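CG1507-PB, isoform B (Drosophila melanogaster, PDB 5FGO) recognises nucleic acids and unwinds double strands as the essential neuronal protein Pur-alpha, whose repeat III, probably a dimerisation unit, is the piece seen here. Local coordinates at the interface of chains A and B. Coordinates in Å, arbitrary orientation; residue numbers count along the deposited sequence, not the author numbering. Chains: chain A/B, CG1507-PB, isoform B.

Contact 1: the interface of chains A and B. Residues chain A 42, 51-53, 63; chain B 27, 42, 51-53, 63, 67.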
loop_
_atom_site.group_PDB
_atom_site.type_symbol
_atom_site.label_atom_id
_atom_site.label_comp_id
_atom_site.label_asym_id
_atom_site.label_seq_id
_atom_site.Cartn_x
_atom_site.Cartn_y
_atom_site.Cartn_z
ATOM N N ILE A 42 0.817 6.941 1.437
ATOM C CA ILE A 42 -0.450 6.541 0.859
ATOM C C ILE A 42 -1.583 6.757 1.846
ATOM O O ILE A 42 -1.693 6.040 2.830
ATOM C CB ILE A 42 -0.450 5.047 0.438
ATOM C CG1 ILE A 42 0.727 4.724 -0.461
ATOM C CG2 ILE A 42 -1.720 4.669 -0.294
ATOM C CD1 ILE A 42 0.762 3.233 -0.869
ATOM N N THR A 51 -6.650 7.789 6.830
ATOM C CA THR A 51 -5.507 7.116 7.415
ATOM C C THR A 51 -4.423 7.080 6.367
ATOM O O THR A 51 -4.690 7.249 5.186
ATOM C CB THR A 51 -5.835 5.698 7.859
ATOM O OG1 THR A 51 -6.334 4.971 6.748
ATOM C CG2 THR A 51 -6.894 5.695 8.920
ATOM N N SER A 52 -3.186 6.945 6.792
ATOM C CA SER A 52 -2.114 6.899 5.835
ATOM C C SER A 52 -0.984 6.011 6.345
ATOM O O SER A 52 -0.807 5.843 7.555
ATOM C CB SER A 52 -1.596 8.288 5.552
ATOM O OG SER A 52 -0.894 8.737 6.676
ATOM N N ILE A 53 -0.206 5.462 5.415
ATOM C CA ILE A 53 1.017 4.746 5.741
ATOM C C ILE A 53 2.107 5.429 4.969
ATOM O O ILE A 53 1.844 6.034 3.929
ATOM C CB ILE A 53 0.955 3.287 5.340
ATOM C CG1 ILE A 53 0.729 3.158 3.820
ATOM C CG2 ILE A 53 -0.111 2.566 6.136
ATOM C CD1 ILE A 53 0.863 1.750 3.249
ATOM N N PHE A 63 8.439 -3.604 -1.330
ATOM C CA PHE A 63 6.997 -3.305 -1.186
ATOM C C PHE A 63 6.228 -3.576 -2.503
ATOM O O PHE A 63 5.117 -4.125 -2.503
ATOM C CB PHE A 63 6.790 -1.867 -0.702
ATOM C CG PHE A 63 5.367 -1.555 -0.280
ATOM C CD1 PHE A 63 4.409 -1.189 -1.206
ATOM C CD2 PHE A 63 4.991 -1.622 1.058
ATOM C CE1 PHE A 63 3.105 -0.900 -0.813
ATOM C CE2 PHE A 63 3.684 -1.334 1.455
ATOM C CZ PHE A 63 2.746 -0.965 0.517
ATOM N N PHE B 27 5.745 -3.540 8.451
ATOM C CA PHE B 27 4.552 -3.574 7.610
ATOM C C PHE B 27 3.916 -4.961 7.498
ATOM O O PHE B 27 4.595 -5.967 7.299
ATOM C CB PHE B 27 4.893 -3.051 6.227
ATOM C CG PHE B 27 5.041 -1.548 6.147
ATOM C CD1 PHE B 27 3.921 -0.738 5.984
ATOM C CD2 PHE B 27 6.280 -0.942 6.205
ATOM C CE1 PHE B 27 4.037 0.625 5.869
ATOM C CE2 PHE B 27 6.394 0.451 6.099
ATOM C CZ PHE B 27 5.276 1.223 5.926
ATOM N N ILE B 42 -3.037 -3.089 4.589
ATOM C CA ILE B 42 -1.616 -2.899 4.787
ATOM C C ILE B 42 -1.430 -2.115 6.087
ATOM O O ILE B 42 -1.824 -0.961 6.196
ATOM C CB ILE B 42 -0.966 -2.180 3.606
ATOM C CG1 ILE B 42 -1.418 -2.818 2.303
ATOM C CG2 ILE B 42 0.559 -2.175 3.738
ATOM C CD1 ILE B 42 -0.851 -2.162 1.082
ATOM N N THR B 51 -1.478 1.948 12.390
ATOM C CA THR B 51 -2.448 2.481 11.426
ATOM C C THR B 51 -2.446 1.579 10.199
ATOM O O THR B 51 -1.515 0.813 10.003
ATOM C CB THR B 51 -2.144 3.940 11.041
ATOM O OG1 THR B 51 -3.287 4.527 10.384
ATOM C CG2 THR B 51 -0.945 3.999 10.137
ATOM N N SER B 52 -3.510 1.617 9.409
ATOM C CA SER B 52 -3.612 0.752 8.235
ATOM C C SER B 52 -4.411 1.395 7.112
ATOM O O SER B 52 -5.065 2.410 7.309
ATOM C CB SER B 52 -4.236 -0.590 8.591
ATOM O OG SER B 52 -5.613 -0.460 8.883
ATOM N N ILE B 53 -4.276 0.842 5.917
ATOM C CA ILE B 53 -5.185 1.143 4.821
ATOM C C ILE B 53 -5.819 -0.126 4.260
ATOM O O ILE B 53 -5.279 -1.220 4.384
ATOM C CB ILE B 53 -4.499 1.864 3.676
ATOM C CG1 ILE B 53 -3.329 1.000 3.174
ATOM C CG2 ILE B 53 -4.073 3.248 4.130
ATOM C CD1 ILE B 53 -2.708 1.478 1.904
ATOM N N PHE B 63 -3.254 -0.092 -8.418
ATOM C CA PHE B 63 -2.242 0.102 -7.398
ATOM C C PHE B 63 -0.841 -0.360 -7.800
ATOM O O PHE B 63 0.146 0.370 -7.695
ATOM C CB PHE B 63 -2.671 -0.664 -6.170
ATOM C CG PHE B 63 -2.796 0.163 -4.958
ATOM C CD1 PHE B 63 -3.973 0.841 -4.693
ATOM C CD2 PHE B 63 -1.756 0.249 -4.057
ATOM C CE1 PHE B 63 -4.109 1.603 -3.550
ATOM C CE2 PHE B 63 -1.882 1.003 -2.909
ATOM C CZ PHE B 63 -3.052 1.681 -2.660
ATOM N N PHE B 67 2.736 1.693 -8.500
ATOM C CA PHE B 67 4.007 1.321 -7.914
ATOM C C PHE B 67 5.149 1.085 -8.886
ATOM O O PHE B 67 6.275 1.532 -8.612
ATOM C CB PHE B 67 3.833 0.130 -6.996
ATOM C CG PHE B 67 3.868 0.535 -5.580
ATOM C CD1 PHE B 67 2.757 1.125 -4.999
ATOM C CD2 PHE B 67 5.056 0.468 -4.869
ATOM C CE1 PHE B 67 2.797 1.557 -3.692
ATOM C CE2 PHE B 67 5.119 0.893 -3.565
ATOM C CZ PHE B 67 3.981 1.433 -2.973
#
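A:Ile53 and B:Ile53 meet across the two-fold interface, CD1 against CD1 at 3.8 Å, and illustrate how two copies of repeat III, probably a dimer, share an apolar interface. Both lie on strand 49-56, and their side chains cross at about a right angle. In A:Ile53, CG1 sits between the backbone N and the carbonyl carbon (chi1 60°), and the extended chain beyond it carries CD1 inward. That methyl also rests 4.0 Å from CG2 of B:Ile42, while CD1 of B:Ile53 makes the matching approach to CG2 of A:Ile42. A:Phe63, from helix 60-72, points its ring at B:Ile42 tip to tip, with CZ 3.8 Å from CD1. The ring of B:Phe67 is roughly parallel to that of A:Phe63 but offset, its CZ rim facing the CD1-CE1 edge at a spacing too short to be trusted. It receives A:Ile42 at its own edge, CD1 lying in the ring plane 3.9 Å from CE1. An alanine in place of A:Phe63 would probably open a gap here, leaving the B:Ile42 methyls without the ring they pack on. At the strand margin the two threonines slide past each other in opposite directions and are turned differently: OG1 of B:Thr51 is anti to the backbone N, whereas that of A:Thr51 lies between N and the carbonyl carbon (chi1 57°). The latter donates to the carbonyl O of B:Ser52 at 2.9 Å, in the carbonyl plane, with a C=O...donor angle of 159°.

Contact 2: the interface of chains A and B. Residues chain A 59, 62-63, 66; chain B 18-20, 29.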
loop_
_atom_site.group_PDB
_atom_site.type_symbol
_atom_site.label_atom_id
_atom_site.label_comp_id
_atom_site.label_asym_id
_atom_site.label_seq_id
_atom_site.Cartn_x
_atom_site.Cartn_y
_atom_site.Cartn_z
ATOM N N CYS A 59 12.712 0.845 0.445
ATOM C CA CYS A 59 11.952 -0.378 0.433
ATOM C C CYS A 59 10.829 -0.373 -0.576
ATOM O O CYS A 59 9.964 -1.265 -0.545
ATOM C CB CYS A 59 11.408 -0.637 1.822
ATOM S SG CYS A 59 10.103 0.520 2.280
ATOM N N ARG A 62 10.949 -3.820 -2.598
ATOM C CA ARG A 62 10.424 -4.936 -1.826
ATOM C C ARG A 62 8.910 -4.819 -1.636
ATOM O O ARG A 62 8.195 -5.812 -1.772
ATOM C CB ARG A 62 11.145 -5.044 -0.477
ATOM C CG ARG A 62 10.687 -6.203 0.376
ATOM C CD ARG A 62 10.797 -7.544 -0.348
ATOM N NE ARG A 62 10.367 -8.651 0.507
ATOM C CZ ARG A 62 10.226 -9.919 0.120
ATOM N NH1 ARG A 62 10.477 -10.300 -1.131
ATOM N NH2 ARG A 62 9.817 -10.815 0.998
ATOM N N PHE A 63 8.439 -3.604 -1.330
ATOM C CA PHE A 63 6.997 -3.305 -1.186
ATOM C C PHE A 63 6.228 -3.576 -2.503
ATOM O O PHE A 63 5.117 -4.125 -2.503
ATOM C CB PHE A 63 6.790 -1.867 -0.702
ATOM C CG PHE A 63 5.367 -1.555 -0.280
ATOM C CD1 PHE A 63 4.409 -1.189 -1.206
ATOM C CD2 PHE A 63 4.991 -1.622 1.058
ATOM C CE1 PHE A 63 3.105 -0.900 -0.813
ATOM C CE2 PHE A 63 3.684 -1.334 1.455
ATOM C CZ PHE A 63 2.746 -0.965 0.517
ATOM N N ILE A 66 6.041 -7.509 -3.047
ATOM C CA ILE A 66 5.070 -8.124 -2.191
ATOM C C ILE A 66 3.670 -7.852 -2.723
ATOM O O ILE A 66 2.828 -8.761 -2.790
ATOM C CB ILE A 66 5.255 -7.631 -0.754
ATOM C CG1 ILE A 66 6.530 -8.294 -0.201
ATOM C CG2 ILE A 66 4.034 -7.951 0.073
ATOM C CD1 ILE A 66 7.050 -7.741 1.121
ATOM N N ARG B 18 1.762 -11.636 4.979
ATOM C CA ARG B 18 3.153 -11.309 4.690
ATOM C C ARG B 18 3.675 -10.103 5.475
ATOM O O ARG B 18 2.918 -9.354 6.062
ATOM C CB ARG B 18 3.367 -11.171 3.191
ATOM C CG ARG B 18 3.271 -12.548 2.510
ATOM C CD ARG B 18 3.662 -12.487 1.082
ATOM N NE ARG B 18 5.089 -12.326 0.903
ATOM C CZ ARG B 18 5.650 -12.219 -0.292
ATOM N NH1 ARG B 18 4.869 -12.165 -1.365
ATOM N NH2 ARG B 18 6.968 -12.090 -0.412
ATOM N N HIS B 19 4.985 -9.996 5.587
ATOM C CA HIS B 19 5.580 -9.012 6.466
ATOM C C HIS B 19 6.838 -8.356 5.883
ATOM O O HIS B 19 7.600 -8.990 5.162
ATOM C CB HIS B 19 5.867 -9.705 7.794
ATOM C CG HIS B 19 6.906 -9.032 8.629
ATOM N ND1 HIS B 19 8.192 -9.515 8.732
ATOM C CD2 HIS B 19 6.855 -7.925 9.407
ATOM C CE1 HIS B 19 8.887 -8.742 9.545
ATOM N NE2 HIS B 19 8.103 -7.764 9.957
HETATM N N MSE B 20 7.049 -7.081 6.173
HETATM C CA MSE B 20 8.263 -6.400 5.723
HETATM C C MSE B 20 8.837 -5.601 6.871
HETATM O O MSE B 20 8.098 -5.149 7.723
HETATM C CB MSE B 20 7.982 -5.478 4.528
HETATM C CG MSE B 20 9.222 -4.750 3.987
HETATM SE SE MSE B 20 8.846 -3.639 2.427
HETATM C CE MSE B 20 6.959 -4.068 2.450
ATOM N N PHE B 29 0.753 -7.346 5.664
ATOM C CA PHE B 29 -0.203 -7.493 4.572
ATOM C C PHE B 29 -1.106 -8.661 4.868
ATOM O O PHE B 29 -0.624 -9.783 5.008
ATOM C CB PHE B 29 0.517 -7.751 3.253
ATOM C CG PHE B 29 1.582 -6.732 2.912
ATOM C CD1 PHE B 29 2.781 -6.686 3.631
ATOM C CD2 PHE B 29 1.416 -5.874 1.830
ATOM C CE1 PHE B 29 3.755 -5.775 3.317
ATOM C CE2 PHE B 29 2.392 -4.966 1.488
ATOM C CZ PHE B 29 3.563 -4.906 2.235
HETATM O O HOH W 1 9.847 -8.369 3.188
#
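The methyl CG2 of A:Ile66 stands over the centre of the B:Phe29 ring, 3.6 Å from its centroid, a CH-pi contact in which the two side chains cross at about a right angle. Here the chain A helix packs on the chain B sheet, an apolar interface edged by arginines that would help hold the probable dimer. CG2 is anti to the backbone N (chi1 -73° for CG1), which aims this branch of the helix 60-72 residue at the aromatic face on strand 25-34. The other branch serves different partners: CG1 lies over one face of the B:Arg18 guanidinium, towards its rim and 4.0 Å from CZ, and likewise over the rim of the A:Arg62 guanidinium. The two guanidinium planes are turned 77° apart, with NH2 of A:Arg62 3.4 Å from NH2 of B:Arg18, a nearness of like charges that would probably cost energy unless solvent screens it. B:Met20, a selenomethionine on strand 18-22, lies along the helix. Its chain is extended to the selenium, then folded back with CE nearly eclipsing CB (chi3 1°). CE lies 3.4 Å from CD2 of A:Phe63, whose side chain B:Met20 crosses at about a right angle. SE lies 3.8 Å from CG of A:Arg62, the two chains sliding past each other in opposite directions. A:Phe63 also meets B:Phe29 obliquely, CE2 being 3.7 Å from CZ. No polar atoms of the two chains bond directly within this patch; a water bridges them instead. Lying in the plane of the A:Arg62 guanidinium at its edge, it is 2.7 Å from NE of that arginine and 3.1 Å from the backbone O of B:His19.

About 11 Å separates the C-alpha centres of contact 1 and contact 2. They share A:Phe63 on helix 60-72 and strand 25-34 of chain B, which gives B:Phe27 to contact 1 and B:Phe29 to contact 2. Contact 1 draws mainly on strands 38-46 (37-46 in chain B) and 49-56 with both helices; contact 2 adds strand 18-22 of chain B. Together they suggest that each helix packs on the partner's sheet. The two-fold gives each contact a twin with the chains exchanged, though side chains such as Thr51 depart from exact symmetry. Such packing would suit a genuine dimer, although the structure alone does not prove it.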